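Local coordinates for tRNA threonylcarbamoyladenosine dehydratase (PDB 4D79), which catalyses the ATP-dependent dehydration of threonylcarbamoyladenosine at position 37 of tRNAs to its cyclic form and can accept sulfur from a cysteine desulfurase in vitro, at residues D30-V35 / V120-V125; A170-D175 / C203-E208. All coordinates share one frame; numbering follows the deposited sequence.

Contact 1 (D30-V35 / V120-V125); sequences DAHICV and VGYSYV
Two neighbouring parallel strands of the Rossmann-type sheet of the ThiF/MoeB family run side by side here, with 32-36 next to 124-127. The main bump is the CB of Cys34, which sits over the centre of the Tyr122 ring, 3.4 Å from the ring centroid and only 2° off its normal, a CH-pi contact. Its SG, anti to the backbone N, lies over the same face farther from the centre, a sulfur-aromatic contact. Tyr122 in turn drives its CE1 edge against one face of the His32 imidazole. This pair is T-shaped, with planes at 84°, and Tyr122 CE1 comes 3.6 Å from His32 NE2, a nitrogen whose hydrogen bond goes to Thr58 OG1 of strand 56-60. Val120 CG1 rests obliquely against the imidazole, near His32 ND1 and CE1. On the other face of the sheet from Cys34, Ile33 CG1 packs on Tyr124 CB at 3.9 Å, while the phenol leads off to helix 242-266. Cys34 N donates an almost straight bond to Tyr124 O. Ser123 grips His32 twice: its N reaches His32 O at 2.7 Å on a bent path, 136° at the hydrogen, and its OG accepts from His32 N at 2.9 Å.

Contact 2 (A170-D175 / C203-E208); sequences AKTIQD and CVFSTE. With K (potassium ion), chain I.
Residues 170-175 run as an irregular loop beside the end of strand 202-206; the nearest CA atoms are 6.5 Å apart for Thr172 CA and Phe205 CA and 6.4 Å for Ile173 CA and Thr207 CA. What joins the main chains is a potassium ion. Gln174, at positive phi and psi (53° and 42°), presents its carbonyl to the ion, with O 2.6 Å from K; from the other segment Ser206 O coordinates K at 2.4 Å and Glu208 O at 2.6 Å. A water 3.0 Å from K and Gln158 OE1 complete the ligands. That water also donates to Asp175 OD2 and accepts from Ser206 N, so the carboxylate acts from the second shell. An ST turn, with Glu208 N donating to Ser206 OG, holds the bend between the two ligand carbonyls.

Next to the metal the contact is apolar. The Phe205 ring, its CG in the crowded position between backbone N and carbonyl carbon, has Thr172 CA over one face, offset toward the rim, and Ile173 O at its edge. Ile173 CG1 leans on Phe205 CE2 at 3.8 Å, and its CD1 continues toward Thr207. Thr172 CG2 meets Cys203 SG at 3.9 Å, while its OG1 is hydrogen-bonded to Arg182 NH1.

Asp175 is the N-cap of helix 176-189, its OD1 bonded to Ala178 N and also to Gly154 N. Strand 202-206 itself lies between parallel 149-152 and antiparallel 164-168, and Val204 packs against helix 242-266.

How the contacts relate
Both contacts use the same mixed sheet, but on opposite sides of the chain's centre, with centres about 25 Å apart and nearest atoms about 9 Å apart. Both are largely buried; contact 1 lies nearer the middle of the chain and has one exposed member, Val120, against Ile173 and Gln174 in contact 2. Contact 1 joins two adjacent strands directly, through hydrogen bonds, one to the Ser123 hydroxyl, and a T-shaped ring pair; contact 2 sets a loop against a strand end, where a metal and a water do the polar work. They follow in series along the chain. Helix 242-266 touches both, through Ala31 and Tyr124 in contact 1, Val204 and Ser206 in contact 2.

Contact 1 (D30-V35 / V120-V125)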
ATOM      1  N   ASP B  30      -5.029 -21.115   8.680  1.00 18.50           N
ATOM      2  CA  ASP B  30      -4.545 -21.772   9.889  1.00 18.02           C
ATOM      3  C   ASP B  30      -3.479 -20.953  10.606  1.00 24.87           C
ATOM      4  O   ASP B  30      -3.060 -21.329  11.715  1.00 21.63           O
ATOM      5  CB  ASP B  30      -3.928 -23.124   9.536  1.00 20.71           C
ATOM      6  CG  ASP B  30      -4.934 -24.160   9.151  1.00 48.98           C
ATOM      7  OD1 ASP B  30      -6.089 -24.001   9.531  1.00 25.67           O
ATOM      8  OD2 ASP B  30      -4.547 -25.194   8.569  1.00 31.30           O
ATOM      9  N   ALA B  31      -3.035 -19.851  10.008  1.00 19.61           N
ATOM     10  CA  ALA B  31      -1.913 -19.094  10.555  1.00 16.97           C
ATOM     11  C   ALA B  31      -2.384 -18.109  11.604  1.00 22.52           C
ATOM     12  O   ALA B  31      -3.522 -17.641  11.597  1.00 20.37           O
ATOM     13  CB  ALA B  31      -1.158 -18.349   9.459  1.00 18.99           C
ATOM     14  N   HIS B  32      -1.488 -17.800  12.520  1.00 20.62           N
ATOM     15  CA  HIS B  32      -1.726 -16.778  13.526  1.00 16.66           C
ATOM     16  C   HIS B  32      -0.532 -15.841  13.452  1.00 18.92           C
ATOM     17  O   HIS B  32       0.586 -16.236  13.809  1.00 20.23           O
ATOM     18  CB  HIS B  32      -1.891 -17.385  14.933  1.00 19.94           C
ATOM     19  CG  HIS B  32      -2.367 -16.389  15.948  1.00 23.44           C
ATOM     20  ND1 HIS B  32      -2.661 -16.722  17.258  1.00 25.82           N
ATOM     21  CD2 HIS B  32      -2.587 -15.053  15.838  1.00 23.19           C
ATOM     22  CE1 HIS B  32      -3.056 -15.635  17.904  1.00 23.50           C
ATOM     23  NE2 HIS B  32      -3.028 -14.608  17.060  1.00 26.85           N
ATOM     24  N   ILE B  33      -0.757 -14.612  12.983  1.00 19.68           N
ATOM     25  CA  ILE B  33       0.320 -13.643  12.799  1.00 16.04           C
ATOM     26  C   ILE B  33       0.104 -12.459  13.731  1.00 17.92           C
ATOM     27  O   ILE B  33      -1.023 -12.003  13.941  1.00 20.27           O
ATOM     28  CB  ILE B  33       0.437 -13.223  11.321  1.00 18.10           C
ATOM     29  CG1 ILE B  33       0.885 -14.454  10.529  1.00 17.13           C
ATOM     30  CG2 ILE B  33       1.422 -12.040  11.153  1.00 16.05           C
ATOM     31  CD1 ILE B  33       1.073 -14.244   9.063  1.00 24.27           C
ATOM     32  N   CYS B  34       1.194 -12.025  14.344  1.00 19.65           N
ATOM     33  CA  CYS B  34       1.205 -10.932  15.297  1.00 17.32           C
ATOM     34  C   CYS B  34       1.806  -9.714  14.621  1.00 18.55           C
ATOM     35  O   CYS B  34       2.898  -9.802  14.049  1.00 20.51           O
ATOM     36  CB  CYS B  34       2.023 -11.336  16.533  1.00 20.70           C
ATOM     37  SG  CYS B  34       2.043 -10.109  17.832  1.00 23.12           S
ATOM     38  N   VAL B  35       1.098  -8.592  14.678  1.00 17.66           N
ATOM     39  CA  VAL B  35       1.618  -7.299  14.220  1.00 16.66           C
ATOM     40  C   VAL B  35       1.857  -6.451  15.455  1.00 23.32           C
ATOM     41  O   VAL B  35       0.940  -6.214  16.253  1.00 22.62           O
ATOM     42  CB  VAL B  35       0.677  -6.598  13.233  1.00 18.24           C
ATOM     43  CG1 VAL B  35       1.315  -5.345  12.724  1.00 20.44           C
ATOM     44  CG2 VAL B  35       0.349  -7.550  12.102  1.00 19.80           C
ATOM     45  N   VAL B 120       2.183 -17.257  22.712  1.00 45.66           N
ATOM     46  CA  VAL B 120       1.057 -17.866  22.024  1.00 38.74           C
ATOM     47  C   VAL B 120       1.491 -18.797  20.904  1.00 39.05           C
ATOM     48  O   VAL B 120       0.732 -19.700  20.537  1.00 54.34           O
ATOM     49  CB  VAL B 120       0.148 -16.751  21.456  1.00 62.88           C
ATOM     50  CG1 VAL B 120      -0.996 -17.323  20.611  1.00 85.99           C
ATOM     51  CG2 VAL B 120      -0.387 -15.872  22.573  1.00 69.34           C
ATOM     52  N   GLY B 121       2.702 -18.641  20.372  1.00 32.65           N
ATOM     53  CA  GLY B 121       3.105 -19.495  19.270  1.00 37.28           C
ATOM     54  C   GLY B 121       2.642 -18.961  17.925  1.00 37.71           C
ATOM     55  O   GLY B 121       1.783 -19.544  17.263  1.00 34.67           O
ATOM     56  N   TYR B 122       3.191 -17.835  17.517  1.00 23.55           N
ATOM     57  CA  TYR B 122       2.783 -17.218  16.254  1.00 21.56           C
ATOM     58  C   TYR B 122       3.425 -17.915  15.069  1.00 22.87           C
ATOM     59  O   TYR B 122       4.587 -18.322  15.134  1.00 21.11           O
ATOM     60  CB  TYR B 122       3.163 -15.750  16.255  1.00 20.81           C
ATOM     61  CG  TYR B 122       2.430 -14.984  17.318  1.00 22.49           C
ATOM     62  CD1 TYR B 122       1.051 -14.838  17.268  1.00 24.20           C
ATOM     63  CD2 TYR B 122       3.111 -14.392  18.359  1.00 22.17           C
ATOM     64  CE1 TYR B 122       0.374 -14.158  18.243  1.00 22.67           C
ATOM     65  CE2 TYR B 122       2.440 -13.689  19.339  1.00 24.83           C
ATOM     66  CZ  TYR B 122       1.083 -13.577  19.280  1.00 33.05           C
ATOM     67  OH  TYR B 122       0.425 -12.878  20.258  1.00 36.22           O
ATOM     68  N   SER B 123       2.674 -18.001  13.964  1.00 20.43           N
ATOM     69  CA  SER B 123       3.261 -18.383  12.682  1.00 22.77           C
ATOM     70  C   SER B 123       4.298 -17.373  12.200  1.00 21.58           C
ATOM     71  O   SER B 123       5.239 -17.741  11.493  1.00 22.28           O
ATOM     72  CB  SER B 123       2.183 -18.504  11.605  1.00 22.88           C
ATOM     73  OG  SER B 123       1.057 -19.213  12.068  1.00 24.91           O
ATOM     74  N   TYR B 124       4.111 -16.096  12.513  1.00 18.94           N
ATOM     75  CA  TYR B 124       5.010 -15.041  12.078  1.00 19.73           C
ATOM     76  C   TYR B 124       4.770 -13.829  12.962  1.00 17.72           C
ATOM     77  O   TYR B 124       3.642 -13.571  13.384  1.00 18.16           O
ATOM     78  CB  TYR B 124       4.789 -14.640  10.595  1.00 20.91           C
ATOM     79  CG  TYR B 124       6.074 -14.693   9.783  1.00 18.71           C
ATOM     80  CD1 TYR B 124       6.988 -13.624   9.788  1.00 19.48           C
ATOM     81  CD2 TYR B 124       6.376 -15.798   9.030  1.00 21.81           C
ATOM     82  CE1 TYR B 124       8.165 -13.702   9.059  1.00 17.93           C
ATOM     83  CE2 TYR B 124       7.536 -15.890   8.321  1.00 25.54           C
ATOM     84  CZ  TYR B 124       8.419 -14.830   8.316  1.00 23.34           C
ATOM     85  OH  TYR B 124       9.579 -14.983   7.617  1.00 23.77           O
ATOM     86  N   VAL B 125       5.821 -13.045  13.169  1.00 17.67           N
ATOM     87  CA  VAL B 125       5.727 -11.754  13.846  1.00 16.63           C
ATOM     88  C   VAL B 125       6.166 -10.663  12.871  1.00 19.15           C
ATOM     89  O   VAL B 125       7.229 -10.760  12.258  1.00 19.87           O
ATOM     90  CB  VAL B 125       6.576 -11.722  15.134  1.00 18.30           C
ATOM     91  CG1 VAL B 125       6.497 -10.344  15.803  1.00 19.14           C
ATOM     92  CG2 VAL B 125       6.085 -12.818  16.120  1.00 19.69           C
TER

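Contact 2 (A170-D175 / C203-E208)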
ATOM      1  N   ALA B 170      21.737  -6.381   9.258  1.00 25.77           N
ATOM      2  CA  ALA B 170      23.106  -5.877   9.251  1.00 26.63           C
ATOM      3  C   ALA B 170      23.444  -5.039   8.028  1.00 29.90           C
ATOM      4  O   ALA B 170      24.434  -4.286   8.075  1.00 24.35           O
ATOM      5  CB  ALA B 170      24.112  -7.018   9.306  1.00 32.02           C
ATOM      6  N   LYS B 171      22.715  -5.218   6.927  1.00 25.78           N
ATOM      7  CA  LYS B 171      23.080  -4.671   5.623  1.00 22.55           C
ATOM      8  C   LYS B 171      22.162  -3.543   5.166  1.00 23.91           C
ATOM      9  O   LYS B 171      22.266  -3.090   4.026  1.00 30.00           O
ATOM     10  CB  LYS B 171      23.144  -5.783   4.575  1.00 34.11           C
ATOM     11  CG  LYS B 171      24.132  -6.887   4.970  1.00 40.68           C
ATOM     12  CD  LYS B 171      24.494  -7.847   3.831  1.00 57.08           C
ATOM     13  CE  LYS B 171      23.388  -8.798   3.409  1.00 72.29           C
ATOM     14  NZ  LYS B 171      23.880  -9.708   2.319  1.00 60.67           N
ATOM     15  N   THR B 172      21.294  -3.045   6.027  1.00 23.05           N
ATOM     16  CA  THR B 172      20.481  -1.912   5.645  1.00 22.29           C
ATOM     17  C   THR B 172      21.337  -0.642   5.497  1.00 27.38           C
ATOM     18  O   THR B 172      22.379  -0.475   6.143  1.00 27.23           O
ATOM     19  CB  THR B 172      19.377  -1.691   6.677  1.00 28.17           C
ATOM     20  OG1 THR B 172      19.949  -1.257   7.904  1.00 33.98           O
ATOM     21  CG2 THR B 172      18.578  -2.971   6.896  1.00 30.90           C
ATOM     22  N   ILE B 173      20.886   0.255   4.619  1.00 20.44           N
ATOM     23  CA  ILE B 173      21.477   1.573   4.433  1.00 19.59           C
ATOM     24  C   ILE B 173      20.404   2.632   4.538  1.00 20.22           C
ATOM     25  O   ILE B 173      19.206   2.352   4.416  1.00 23.57           O
ATOM     26  CB  ILE B 173      22.190   1.743   3.079  1.00 29.04           C
ATOM     27  CG1 ILE B 173      21.186   1.477   1.931  1.00 27.41           C
ATOM     28  CG2 ILE B 173      23.407   0.823   3.010  1.00 27.01           C
ATOM     29  CD1 ILE B 173      21.605   2.067   0.596  1.00 28.74           C
ATOM     30  N   GLN B 174      20.864   3.870   4.744  1.00 21.20           N
ATOM     31  CA  GLN B 174      20.006   5.054   4.726  1.00 21.23           C
ATOM     32  C   GLN B 174      18.824   4.887   5.659  1.00 23.58           C
ATOM     33  O   GLN B 174      17.677   5.148   5.308  1.00 25.15           O
ATOM     34  CB  GLN B 174      19.564   5.407   3.301  1.00 20.61           C
ATOM     35  CG  GLN B 174      20.698   6.084   2.511  1.00 19.88           C
ATOM     36  CD  GLN B 174      20.937   7.533   2.933  1.00 23.06           C
ATOM     37  OE1 GLN B 174      20.106   8.141   3.587  1.00 28.55           O
ATOM     38  NE2 GLN B 174      22.122   8.047   2.639  1.00 22.78           N
ATOM     39  N   ASP B 175      19.090   4.330   6.836  1.00 22.93           N
ATOM     40  CA  ASP B 175      18.010   3.984   7.750  1.00 22.32           C
ATOM     41  C   ASP B 175      18.516   4.156   9.166  1.00 26.73           C
ATOM     42  O   ASP B 175      19.015   3.210   9.781  1.00 28.93           O
ATOM     43  CB  ASP B 175      17.532   2.561   7.495  1.00 27.19           C
ATOM     44  CG  ASP B 175      16.189   2.280   8.115  1.00 92.82           C
ATOM     45  OD1 ASP B 175      15.925   2.768   9.235  1.00 37.07           O
ATOM     46  OD2 ASP B 175      15.388   1.584   7.462  1.00 64.73           O
ATOM     47  N   CYS B 203      14.883  -7.630   7.318  1.00 21.05           N
ATOM     48  CA  CYS B 203      14.514  -6.238   7.547  1.00 25.03           C
ATOM     49  C   CYS B 203      14.041  -5.572   6.250  1.00 16.94           C
ATOM     50  O   CYS B 203      14.755  -5.585   5.244  1.00 21.21           O
ATOM     51  CB  CYS B 203      15.684  -5.455   8.117  1.00 21.68           C
ATOM     52  SG  CYS B 203      15.186  -3.784   8.628  1.00 25.38           S
ATOM     53  N   VAL B 204      12.857  -4.963   6.294  1.00 16.79           N
ATOM     54  CA  VAL B 204      12.375  -4.149   5.186  1.00 19.29           C
ATOM     55  C   VAL B 204      12.986  -2.750   5.310  1.00 22.95           C
ATOM     56  O   VAL B 204      12.902  -2.111   6.364  1.00 24.61           O
ATOM     57  CB  VAL B 204      10.844  -4.059   5.192  1.00 18.62           C
ATOM     58  CG1 VAL B 204      10.359  -3.226   3.962  1.00 17.84           C
ATOM     59  CG2 VAL B 204      10.187  -5.459   5.218  1.00 19.60           C
ATOM     60  N   PHE B 205      13.607  -2.280   4.243  1.00 17.58           N
ATOM     61  CA  PHE B 205      14.229  -0.963   4.210  1.00 17.76           C
ATOM     62  C   PHE B 205      14.145  -0.447   2.782  1.00 23.31           C
ATOM     63  O   PHE B 205      13.629  -1.121   1.897  1.00 19.69           O
ATOM     64  CB  PHE B 205      15.695  -1.030   4.677  1.00 21.34           C
ATOM     65  CG  PHE B 205      16.614  -1.504   3.607  1.00 23.06           C
ATOM     66  CD1 PHE B 205      16.559  -2.810   3.173  1.00 20.46           C
ATOM     67  CD2 PHE B 205      17.515  -0.646   3.010  1.00 26.03           C
ATOM     68  CE1 PHE B 205      17.376  -3.260   2.127  1.00 29.11           C
ATOM     69  CE2 PHE B 205      18.336  -1.097   1.974  1.00 24.77           C
ATOM     70  CZ  PHE B 205      18.262  -2.391   1.533  1.00 27.53           C
ATOM     71  N   SER B 206      14.637   0.772   2.567  1.00 19.22           N
ATOM     72  CA  SER B 206      14.700   1.353   1.239  1.00 18.68           C
ATOM     73  C   SER B 206      16.089   1.894   0.933  1.00 29.47           C
ATOM     74  O   SER B 206      16.752   2.452   1.806  1.00 25.87           O
ATOM     75  CB  SER B 206      13.648   2.422   1.099  1.00 19.53           C
ATOM     76  OG  SER B 206      13.850   3.117  -0.112  1.00 24.46           O
ATOM     77  N   THR B 207      16.539   1.704  -0.309  1.00 20.48           N
ATOM     78  CA  THR B 207      17.822   2.247  -0.738  1.00 20.70           C
ATOM     79  C   THR B 207      17.773   3.745  -0.957  1.00 24.85           C
ATOM     80  O   THR B 207      18.822   4.337  -1.188  1.00 26.51           O
ATOM     81  CB  THR B 207      18.307   1.607  -2.035  1.00 20.79           C
ATOM     82  OG1 THR B 207      17.268   1.646  -3.017  1.00 21.73           O
ATOM     83  CG2 THR B 207      18.715   0.146  -1.779  1.00 32.85           C
ATOM     84  N   GLU B 208      16.590   4.347  -0.901  1.00 20.68           N
ATOM     85  CA  GLU B 208      16.452   5.781  -1.123  1.00 20.77           C
ATOM     86  C   GLU B 208      17.141   6.575  -0.008  1.00 23.24           C
ATOM     87  O   GLU B 208      17.026   6.243   1.177  1.00 23.71           O
ATOM     88  CB  GLU B 208      14.955   6.127  -1.179  1.00 23.47           C
ATOM     89  CG  GLU B 208      14.647   7.601  -1.383  1.00 25.88           C
ATOM     90  CD  GLU B 208      13.166   7.913  -1.204  1.00 27.48           C
ATOM     91  OE1 GLU B 208      12.341   6.973  -1.086  1.00 27.79           O
ATOM     92  OE2 GLU B 208      12.849   9.111  -1.091  1.00 29.19           O
TER
HETATM   93  K     K I 301      16.461   4.498   3.076  0.61 18.51           K
HETATM   94  O   HOH W   1      14.999   2.626   4.901  1.00 31.07           O